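Local coordinates for A207R protein, arginine decarboxylase (Paramecium bursaria Chlorella virus 1, PDB 2NV9), which catalyses the pyridoxal-phosphate-dependent decarboxylation of arginine, using a TIM-barrel domain of the eukaryotic ornithine decarboxylase type, at residues D108-D113 with P126-I131; I131-C136 with N147-N152; I210-G215 with T248-P253. The protein carries 1 engineered substitution. All coordinates share one frame; numbering follows the deposited sequence.

Interaction 1 (D108-D113 with P126-I131)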
loop_
_atom_site.group_PDB
_atom_site.type_symbol
_atom_site.label_atom_id
_atom_site.label_comp_id
_atom_site.label_asym_id
_atom_site.label_seq_id
_atom_site.Cartn_x
_atom_site.Cartn_y
_atom_site.Cartn_z
ATOM N N ASP B 108 7.473 -26.713 -12.411
ATOM C CA ASP B 108 8.052 -27.910 -11.755
ATOM C C ASP B 108 9.428 -27.660 -11.107
ATOM O O ASP B 108 10.189 -28.601 -10.792
ATOM C CB ASP B 108 8.131 -29.095 -12.747
ATOM C CG ASP B 108 6.766 -29.501 -13.314
ATOM O OD1 ASP B 108 5.725 -29.110 -12.743
ATOM O OD2 ASP B 108 6.759 -30.238 -14.331
ATOM N N ILE B 109 9.740 -26.376 -10.898
ATOM C CA ILE B 109 10.891 -25.945 -10.111
ATOM C C ILE B 109 10.428 -24.864 -9.110
ATOM O O ILE B 109 9.737 -23.920 -9.493
ATOM C CB ILE B 109 12.021 -25.300 -10.962
ATOM C CG1 ILE B 109 12.541 -26.262 -12.020
ATOM C CG2 ILE B 109 13.213 -24.898 -10.067
ATOM C CD1 ILE B 109 11.669 -26.329 -13.165
ATOM N N ALA B 110 10.814 -25.022 -7.846
ATOM C CA ALA B 110 10.467 -24.047 -6.792
ATOM C C ALA B 110 11.538 -23.988 -5.709
ATOM O O ALA B 110 12.370 -24.891 -5.609
ATOM C CB ALA B 110 9.126 -24.396 -6.157
ATOM N N THR B 111 11.460 -22.961 -4.857
ATOM C CA THR B 111 12.396 -22.837 -3.726
ATOM C C THR B 111 11.743 -23.276 -2.399
ATOM O O THR B 111 10.513 -23.350 -2.281
ATOM C CB THR B 111 12.902 -21.361 -3.585
ATOM O OG1 THR B 111 11.780 -20.499 -3.360
ATOM C CG2 THR B 111 13.621 -20.923 -4.836
ATOM N N PHE B 112 12.581 -23.526 -1.389
ATOM C CA PHE B 112 12.082 -23.814 -0.035
ATOM C C PHE B 112 13.156 -23.414 1.009
ATOM O O PHE B 112 14.304 -23.225 0.659
ATOM C CB PHE B 112 11.710 -25.297 0.136
ATOM C CG PHE B 112 12.897 -26.218 0.248
ATOM C CD1 PHE B 112 13.250 -26.757 1.493
ATOM C CD2 PHE B 112 13.695 -26.500 -0.863
ATOM C CE1 PHE B 112 14.322 -27.607 1.608
ATOM C CE2 PHE B 112 14.826 -27.326 -0.731
ATOM C CZ PHE B 112 15.121 -27.900 0.503
ATOM N N ASP B 113 12.722 -23.299 2.257
ATOM C CA ASP B 113 13.630 -23.001 3.384
ATOM C C ASP B 113 13.166 -23.630 4.707
ATOM O O ASP B 113 13.676 -23.261 5.782
ATOM C CB ASP B 113 13.892 -21.486 3.484
ATOM C CG ASP B 113 12.615 -20.649 3.793
ATOM O OD1 ASP B 113 11.657 -21.167 4.421
ATOM O OD2 ASP B 113 12.612 -19.448 3.432
ATOM N N PRO B 126 5.001 -33.822 -5.708
ATOM C CA PRO B 126 6.217 -34.569 -5.354
ATOM C C PRO B 126 7.272 -34.595 -6.478
ATOM O O PRO B 126 8.437 -34.857 -6.199
ATOM C CB PRO B 126 5.696 -35.972 -4.985
ATOM C CG PRO B 126 4.394 -36.108 -5.797
ATOM C CD PRO B 126 3.815 -34.707 -5.797
ATOM N N ASN B 127 6.857 -34.266 -7.706
ATOM C CA ASN B 127 7.753 -34.197 -8.861
ATOM C C ASN B 127 8.478 -32.853 -8.997
ATOM O O ASN B 127 9.399 -32.723 -9.792
ATOM C CB ASN B 127 7.022 -34.549 -10.171
ATOM C CG ASN B 127 7.966 -34.668 -11.370
ATOM O OD1 ASN B 127 8.892 -35.471 -11.367
ATOM N ND2 ASN B 127 7.732 -33.850 -12.391
ATOM N N CYS B 128 8.097 -31.873 -8.187
ATOM C CA CYS B 128 8.686 -30.561 -8.256
ATOM C C CYS B 128 10.187 -30.598 -7.859
ATOM O O CYS B 128 10.553 -31.146 -6.821
ATOM C CB CYS B 128 7.878 -29.554 -7.392
ATOM S SG CYS B 128 8.368 -27.824 -7.646
ATOM N N LYS B 129 11.046 -30.066 -8.716
ATOM C CA LYS B 129 12.462 -30.009 -8.421
ATOM C C LYS B 129 12.725 -28.814 -7.476
ATOM O O LYS B 129 12.280 -27.711 -7.744
ATOM C CB LYS B 129 13.297 -29.850 -9.702
ATOM C CG LYS B 129 12.949 -30.849 -10.867
ATOM C CD LYS B 129 13.087 -32.252 -10.422
ATOM C CE LYS B 129 12.760 -33.275 -11.568
ATOM N NZ LYS B 129 11.297 -33.331 -11.782
ATOM N N MET B 130 13.490 -29.035 -6.422
ATOM C CA MET B 130 13.602 -28.017 -5.358
ATOM C C MET B 130 14.946 -27.274 -5.294
ATOM O O MET B 130 16.030 -27.862 -5.435
ATOM C CB MET B 130 13.200 -28.616 -4.003
ATOM C CG MET B 130 11.793 -29.288 -3.958
ATOM S SD MET B 130 10.426 -28.194 -4.507
ATOM C CE MET B 130 10.650 -26.867 -3.254
ATOM N N ILE B 131 14.869 -25.974 -5.011
ATOM C CA ILE B 131 16.059 -25.179 -4.821
ATOM C C ILE B 131 16.037 -24.670 -3.398
ATOM O O ILE B 131 15.131 -23.983 -2.987
ATOM C CB ILE B 131 16.184 -23.994 -5.841
ATOM C CG1 ILE B 131 16.270 -24.537 -7.277
ATOM C CG2 ILE B 131 17.358 -23.050 -5.434
ATOM C CD1 ILE B 131 16.206 -23.509 -8.341
#
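Four backbone hydrogen bonds zip Asp108-Phe112 to Lys129-Ile131 in parallel register, each strand donating twice. The shortest runs from Lys129 N to Asp108 O (2.7 Å), its donor standing above the carbonyl plane; Ala110 N instead meets Lys129 O nearly along the C=O axis. The bond from Phe112 N to Ile131 O closes the series. Between these rungs CA-H groups approach the same carbonyls, as Thr111 CA does Ile131 O at 3.1 Å.

Apolar contacts divide between the two faces of the sheet. On one, the branched Ile109 and Ile131 suit an extended chain and cross obliquely, CG2 of Ile109 lying 3.7 Å from CD1 of Ile131. On the other, small Ala110 leaves room for sulfur-bearing neighbours: its CB lies 3.8 Å from Cys128 SG, and the flexible Met130 chain, bent at chi2 and chi3 (-55° and -60°), curls its CE back to the Ala110 and Thr111 carbonyls. Phe112 brings CD2 to within 3.8 Å of Met130 CB, and Leu118 and Ile121 of helix 115-124 pack on this pair.

The strands and that intervening helix form a beta-alpha-beta unit, the repeating crossover of the TIM barrel.

Interaction 2 (I131-C136 with N147-N152)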
loop_
_atom_site.group_PDB
_atom_site.type_symbol
_atom_site.label_atom_id
_atom_site.label_comp_id
_atom_site.label_asym_id
_atom_site.label_seq_id
_atom_site.Cartn_x
_atom_site.Cartn_y
_atom_site.Cartn_z
ATOM N N ILE B 131 14.869 -25.974 -5.011
ATOM C CA ILE B 131 16.059 -25.179 -4.821
ATOM C C ILE B 131 16.037 -24.670 -3.398
ATOM O O ILE B 131 15.131 -23.983 -2.987
ATOM C CB ILE B 131 16.184 -23.994 -5.841
ATOM C CG1 ILE B 131 16.270 -24.537 -7.277
ATOM C CG2 ILE B 131 17.358 -23.050 -5.434
ATOM C CD1 ILE B 131 16.206 -23.509 -8.341
ATOM N N LEU B 132 17.063 -25.045 -2.638
ATOM C CA LEU B 132 17.138 -24.644 -1.264
ATOM C C LEU B 132 17.594 -23.189 -1.172
ATOM O O LEU B 132 18.657 -22.804 -1.684
ATOM C CB LEU B 132 18.075 -25.609 -0.526
ATOM C CG LEU B 132 18.230 -25.636 1.002
ATOM C CD1 LEU B 132 19.678 -25.465 1.405
ATOM C CD2 LEU B 132 17.247 -24.823 1.836
ATOM N N ARG B 133 16.791 -22.379 -0.498
ATOM C CA ARG B 133 17.128 -20.971 -0.328
ATOM C C ARG B 133 17.842 -20.747 1.013
ATOM O O ARG B 133 17.294 -21.040 2.095
ATOM C CB ARG B 133 15.907 -20.047 -0.459
ATOM C CG ARG B 133 16.311 -18.550 -0.427
ATOM C CD ARG B 133 15.118 -17.625 -0.556
ATOM N NE ARG B 133 15.390 -16.246 -0.096
ATOM C CZ ARG B 133 14.504 -15.254 -0.180
ATOM N NH1 ARG B 133 13.294 -15.499 -0.700
ATOM N NH2 ARG B 133 14.811 -14.021 0.235
ATOM N N ILE B 134 19.057 -20.222 0.930
ATOM C CA ILE B 134 19.866 -19.915 2.114
ATOM C C ILE B 134 19.909 -18.421 2.448
ATOM O O ILE B 134 19.861 -17.586 1.569
ATOM C CB ILE B 134 21.302 -20.508 2.018
ATOM C CG1 ILE B 134 22.162 -19.802 0.959
ATOM C CG2 ILE B 134 21.257 -22.021 1.908
ATOM C CD1 ILE B 134 23.717 -19.967 1.126
ATOM N N ARG B 135 19.992 -18.116 3.732
ATOM C CA ARG B 135 20.050 -16.728 4.150
ATOM C C ARG B 135 21.491 -16.207 4.012
ATOM O O ARG B 135 22.427 -16.787 4.585
ATOM C CB ARG B 135 19.555 -16.564 5.607
ATOM C CG ARG B 135 19.504 -15.123 6.000
ATOM C CD ARG B 135 19.130 -14.917 7.475
ATOM N NE ARG B 135 19.268 -13.512 7.882
ATOM C CZ ARG B 135 18.773 -12.992 9.012
ATOM N NH1 ARG B 135 18.130 -13.768 9.876
ATOM N NH2 ARG B 135 18.943 -11.702 9.287
ATOM N N CYS B 136 21.644 -15.140 3.234
ATOM C CA CYS B 136 22.949 -14.439 3.084
ATOM C C CYS B 136 22.739 -12.959 2.875
ATOM O O CYS B 136 22.370 -12.563 1.748
ATOM C CB CYS B 136 23.644 -14.955 1.836
ATOM S SG CYS B 136 24.026 -16.725 1.842
ATOM N N ASN B 147 15.650 -11.826 7.706
ATOM C CA ASN B 147 14.723 -12.110 8.811
ATOM C C ASN B 147 13.653 -13.208 8.478
ATOM O O ASN B 147 13.459 -14.184 9.212
ATOM C CB ASN B 147 14.049 -10.774 9.233
ATOM C CG ASN B 147 13.153 -10.117 8.099
ATOM O OD1 ASN B 147 13.585 -9.954 6.924
ATOM N ND2 ASN B 147 11.874 -9.764 8.448
ATOM N N LYS B 148 13.040 -13.081 7.318
ATOM C CA LYS B 148 11.816 -13.776 6.991
ATOM C C LYS B 148 12.061 -15.014 6.086
ATOM O O LYS B 148 11.324 -15.962 6.192
ATOM C CB LYS B 148 10.886 -12.776 6.299
ATOM C CG LYS B 148 9.524 -13.366 5.781
ATOM C CD LYS B 148 8.620 -12.194 5.367
ATOM C CE LYS B 148 7.273 -12.642 4.768
ATOM N NZ LYS B 148 6.550 -11.435 4.304
ATOM N N PHE B 149 13.110 -14.987 5.257
ATOM C CA PHE B 149 13.410 -16.059 4.281
ATOM C C PHE B 149 14.858 -16.561 4.282
ATOM O O PHE B 149 15.769 -15.800 4.509
ATOM C CB PHE B 149 13.098 -15.550 2.897
ATOM C CG PHE B 149 11.627 -15.237 2.683
ATOM C CD1 PHE B 149 10.685 -16.269 2.662
ATOM C CD2 PHE B 149 11.192 -13.916 2.548
ATOM C CE1 PHE B 149 9.320 -15.994 2.450
ATOM C CE2 PHE B 149 9.831 -13.643 2.331
ATOM C CZ PHE B 149 8.910 -14.702 2.282
ATOM N N GLY B 150 15.044 -17.834 3.977
ATOM C CA GLY B 150 16.380 -18.378 3.776
ATOM C C GLY B 150 16.723 -19.230 4.974
ATOM O O GLY B 150 16.411 -18.867 6.111
ATOM N N ALA B 151 17.346 -20.372 4.698
ATOM C CA ALA B 151 17.729 -21.293 5.731
ATOM C C ALA B 151 18.987 -20.732 6.414
ATOM O O ALA B 151 19.852 -20.161 5.757
ATOM C CB ALA B 151 18.031 -22.655 5.162
ATOM N N ASN B 152 19.079 -20.952 7.706
ATOM C CA ASN B 152 20.283 -20.600 8.453
ATOM C C ASN B 152 21.341 -21.676 8.220
ATOM O O ASN B 152 21.009 -22.798 7.848
ATOM C CB ASN B 152 20.010 -20.514 9.950
ATOM C CG ASN B 152 19.068 -19.436 10.310
ATOM O OD1 ASN B 152 19.130 -18.331 9.766
ATOM N ND2 ASN B 152 18.208 -19.713 11.279
HETATM O O HOH W 1 16.833 -13.991 2.590
HETATM O O HOH W 2 17.168 -16.400 9.829
HETATM O O HOH W 3 22.656 -19.430 5.734
#
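Over one face of the Arg133 guanidinium, centred on it, sits Phe149 CB, 3.4 Å from CZ; the phenyl ring is turned only 22° from the guanidinium plane but displaced from it. Phe149's own ring has Lys148 CG above one face, toward the rim. The Arg135 guanidinium carries Asn147 N over its centre, and at its edge, in plane, a water joins NH1 to Asn152 OD1; its NH2 forms a salt bridge with Asp137. Both arginine chains are extended, with CG opposite the backbone N (chi1 -174° in Arg133), which carries Arg133's guanidinium out to Phe149 and Arg135's to Asn147.

This loop follows the barrel strand 129-133 and folds back on its C-terminal end, where TIM barrels keep their active sites; Arg133 touches the pyridoxal phosphate and His176. Ala151 N donates to Arg133 O (2.7 Å), and Arg135 N to Ala151 O (2.9 Å), nearly straight at 173°. Gly150, lacking a side chain, fits between them, its CA 3.3 Å from Arg133 O and close to Arg135 N. A second water links Arg133 NH2 to Phe149 O. Ala151's small methyl meets Leu132 CD2 at 4.0 Å, beside Leu159 of helix 156-165.

Interaction 3 (I210-G215 with T248-P253). With PLP (pyridoxal-5'-phosphate), chain J.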
loop_
_atom_site.group_PDB
_atom_site.type_symbol
_atom_site.label_atom_id
_atom_site.label_comp_id
_atom_site.label_asym_id
_atom_site.label_seq_id
_atom_site.Cartn_x
_atom_site.Cartn_y
_atom_site.Cartn_z
ATOM N N ILE B 210 22.303 -26.285 -10.121
ATOM C CA ILE B 210 21.849 -24.912 -10.281
ATOM C C ILE B 210 22.364 -23.980 -9.159
ATOM O O ILE B 210 22.204 -24.270 -7.975
ATOM C CB ILE B 210 20.286 -24.792 -10.415
ATOM C CG1 ILE B 210 19.785 -25.443 -11.712
ATOM C CG2 ILE B 210 19.803 -23.323 -10.380
ATOM C CD1 ILE B 210 18.244 -25.354 -11.908
ATOM N N LEU B 211 22.967 -22.870 -9.573
ATOM C CA LEU B 211 23.189 -21.718 -8.694
ATOM C C LEU B 211 22.221 -20.599 -9.091
ATOM O O LEU B 211 22.191 -20.196 -10.234
ATOM C CB LEU B 211 24.627 -21.207 -8.788
ATOM C CG LEU B 211 24.956 -19.830 -8.153
ATOM C CD1 LEU B 211 24.857 -19.888 -6.621
ATOM C CD2 LEU B 211 26.342 -19.353 -8.561
ATOM N N ASP B 212 21.464 -20.098 -8.121
ATOM C CA ASP B 212 20.531 -19.034 -8.357
ATOM C C ASP B 212 20.961 -17.856 -7.470
ATOM O O ASP B 212 20.847 -17.947 -6.250
ATOM C CB ASP B 212 19.143 -19.514 -7.963
ATOM C CG ASP B 212 18.060 -18.424 -8.100
ATOM O OD1 ASP B 212 18.361 -17.207 -8.220
ATOM O OD2 ASP B 212 16.880 -18.843 -8.085
ATOM N N ILE B 213 21.477 -16.794 -8.092
ATOM C CA ILE B 213 22.070 -15.656 -7.330
ATOM C C ILE B 213 21.002 -14.626 -6.922
ATOM O O ILE B 213 21.333 -13.532 -6.419
ATOM C CB ILE B 213 23.206 -14.953 -8.108
ATOM C CG1 ILE B 213 22.636 -14.205 -9.330
ATOM C CG2 ILE B 213 24.343 -15.952 -8.430
ATOM C CD1 ILE B 213 23.609 -13.285 -10.044
ATOM N N GLY B 214 19.732 -14.964 -7.146
ATOM C CA GLY B 214 18.609 -14.083 -6.713
ATOM C C GLY B 214 18.629 -12.727 -7.407
ATOM O O GLY B 214 19.123 -12.613 -8.537
ATOM N N GLY B 215 18.111 -11.697 -6.729
ATOM C CA GLY B 215 18.005 -10.362 -7.325
ATOM C C GLY B 215 18.748 -9.267 -6.579
ATOM O O GLY B 215 19.757 -9.525 -5.931
ATOM N N THR B 248 24.511 -24.784 -14.164
ATOM C CA THR B 248 23.663 -23.756 -14.714
ATOM C C THR B 248 23.470 -22.642 -13.678
ATOM O O THR B 248 23.046 -22.906 -12.548
ATOM C CB THR B 248 22.297 -24.329 -15.051
ATOM O OG1 THR B 248 22.453 -25.360 -16.041
ATOM C CG2 THR B 248 21.359 -23.218 -15.548
ATOM N N ILE B 249 23.776 -21.408 -14.076
ATOM C CA ILE B 249 23.603 -20.262 -13.207
ATOM C C ILE B 249 22.382 -19.432 -13.666
ATOM O O ILE B 249 22.217 -19.144 -14.870
ATOM C CB ILE B 249 24.880 -19.415 -13.147
ATOM C CG1 ILE B 249 26.077 -20.359 -12.936
ATOM C CG2 ILE B 249 24.769 -18.313 -12.034
ATOM C CD1 ILE B 249 27.338 -19.769 -13.253
ATOM N N VAL B 250 21.529 -19.095 -12.701
ATOM C CA VAL B 250 20.379 -18.208 -12.958
ATOM C C VAL B 250 20.356 -17.061 -11.948
ATOM O O VAL B 250 21.103 -17.094 -10.967
ATOM C CB VAL B 250 19.005 -18.972 -12.987
ATOM C CG1 VAL B 250 19.095 -20.175 -13.995
ATOM C CG2 VAL B 250 18.580 -19.440 -11.596
ATOM N N ALA B 251 19.573 -16.037 -12.260
ATOM C CA ALA B 251 19.330 -14.917 -11.351
ATOM C C ALA B 251 17.818 -14.623 -11.329
ATOM O O ALA B 251 17.081 -15.070 -12.207
ATOM C CB ALA B 251 20.128 -13.687 -11.790
ATOM N N GLU B 252 17.369 -13.870 -10.322
ATOM C CA GLU B 252 15.961 -13.446 -10.261
ATOM C C GLU B 252 15.856 -11.894 -10.266
ATOM O O GLU B 252 15.371 -11.307 -9.304
ATOM C CB GLU B 252 15.338 -14.014 -8.982
ATOM C CG GLU B 252 15.555 -15.522 -8.805
ATOM C CD GLU B 252 15.246 -16.007 -7.418
ATOM O OE1 GLU B 252 15.181 -15.193 -6.503
ATOM O OE2 GLU B 252 15.096 -17.225 -7.214
ATOM N N PRO B 253 16.343 -11.233 -11.344
ATOM C CA PRO B 253 16.369 -9.757 -11.262
ATOM C C PRO B 253 14.973 -9.148 -11.478
ATOM O O PRO B 253 14.228 -9.612 -12.348
ATOM C CB PRO B 253 17.329 -9.358 -12.391
ATOM C CG PRO B 253 17.137 -10.474 -13.429
ATOM C CD PRO B 253 16.850 -11.736 -12.645
HETATM N N1 PLP J . 13.689 -12.807 -5.963
HETATM C C2 PLP J . 13.076 -12.848 -4.780
HETATM C C2A PLP J . 12.916 -14.187 -4.020
HETATM C C3 PLP J . 12.616 -11.658 -4.212
HETATM O O3 PLP J . 12.023 -11.740 -3.007
HETATM C C4 PLP J . 12.774 -10.440 -4.880
HETATM C C4A PLP J . 12.269 -9.084 -4.248
HETATM O O4A PLP J . 12.524 -8.776 -3.053
HETATM C C5 PLP J . 13.389 -10.461 -6.138
HETATM C C6 PLP J . 13.841 -11.685 -6.632
HETATM C C5A PLP J . 13.644 -9.240 -7.024
HETATM O O4P PLP J . 14.445 -8.265 -6.308
HETATM P P PLP J . 15.070 -7.042 -7.075
HETATM O O1P PLP J . 15.732 -6.118 -6.121
HETATM O O2P PLP J . 16.027 -7.503 -8.223
HETATM O O3P PLP J . 13.796 -6.301 -7.760
#
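Leu211 and Ile249 stand side by side on one face of this parallel strand pair, with Leu211 CD2 against Ile249 CG2 at 4.0 Å. Farther along, Ile213 pushes CG1 into the shallow place left by the small Ala251, 3.6 Å from its CB. Both Leu211 and Ile213 reach Ile191 of helix 184-204. On the other face, with CG1 anti to the carbonyl carbon (chi1 -53°), Val250 turns CG2 against Asp212 CB at 3.7 Å. Backbone bonds from Leu211 N, Val250 N and Ile213 N to Thr248 O, Leu211 O and Val250 O join the strands, and Glu252 N to Gly214 O continues the pairing.

Beyond Val250 the pairing turns polar, though still buried. The carboxylates of Asp212 and Glu252 cross with planes 82° apart, Asp212 OD2 lying 2.6 Å from Glu252 OE2. Asp212 OD1 also accepts from Gly214 N, an Asx turn; Gly214 then adopts a positive phi, which glycine takes readily. Gly215, without a side chain, passes with CA 3.4 Å from Glu252 O and 3.6 Å from cofactor O2P. Glu252 sets OE1 2.9 Å from the pyridine N1, an acid characteristic of eukaryotic-type ornithine and arginine decarboxylases, in the site at the C-terminal strand ends of the fold-type III barrel.

Overall arrangement
Along the chain the three contacts follow in series, their centres 14 to 15 Å apart, all on or beside the eight-stranded parallel sheet of the barrel, interaction 2 joining one of its strands to a loop. Interactions 1 and 2 share strand 129-133 and Ile131, and interlock further: Phe112 O lies 2.9 Å from Arg133 N and Asp113 OD2 3.0 Å from Gly150 N, both probable hydrogen bonds. Interaction 3 pairs strands 210-212 and 248-251, separated from 129-133 by strand 170-174, yet Ile131 CD1 and Ile210 CG2 still pack together. Thus interaction 1 builds barrel wall, while 2 and 3 lead from wall to cofactor. Asp113 and Lys148 also make salt bridges to the second subunit.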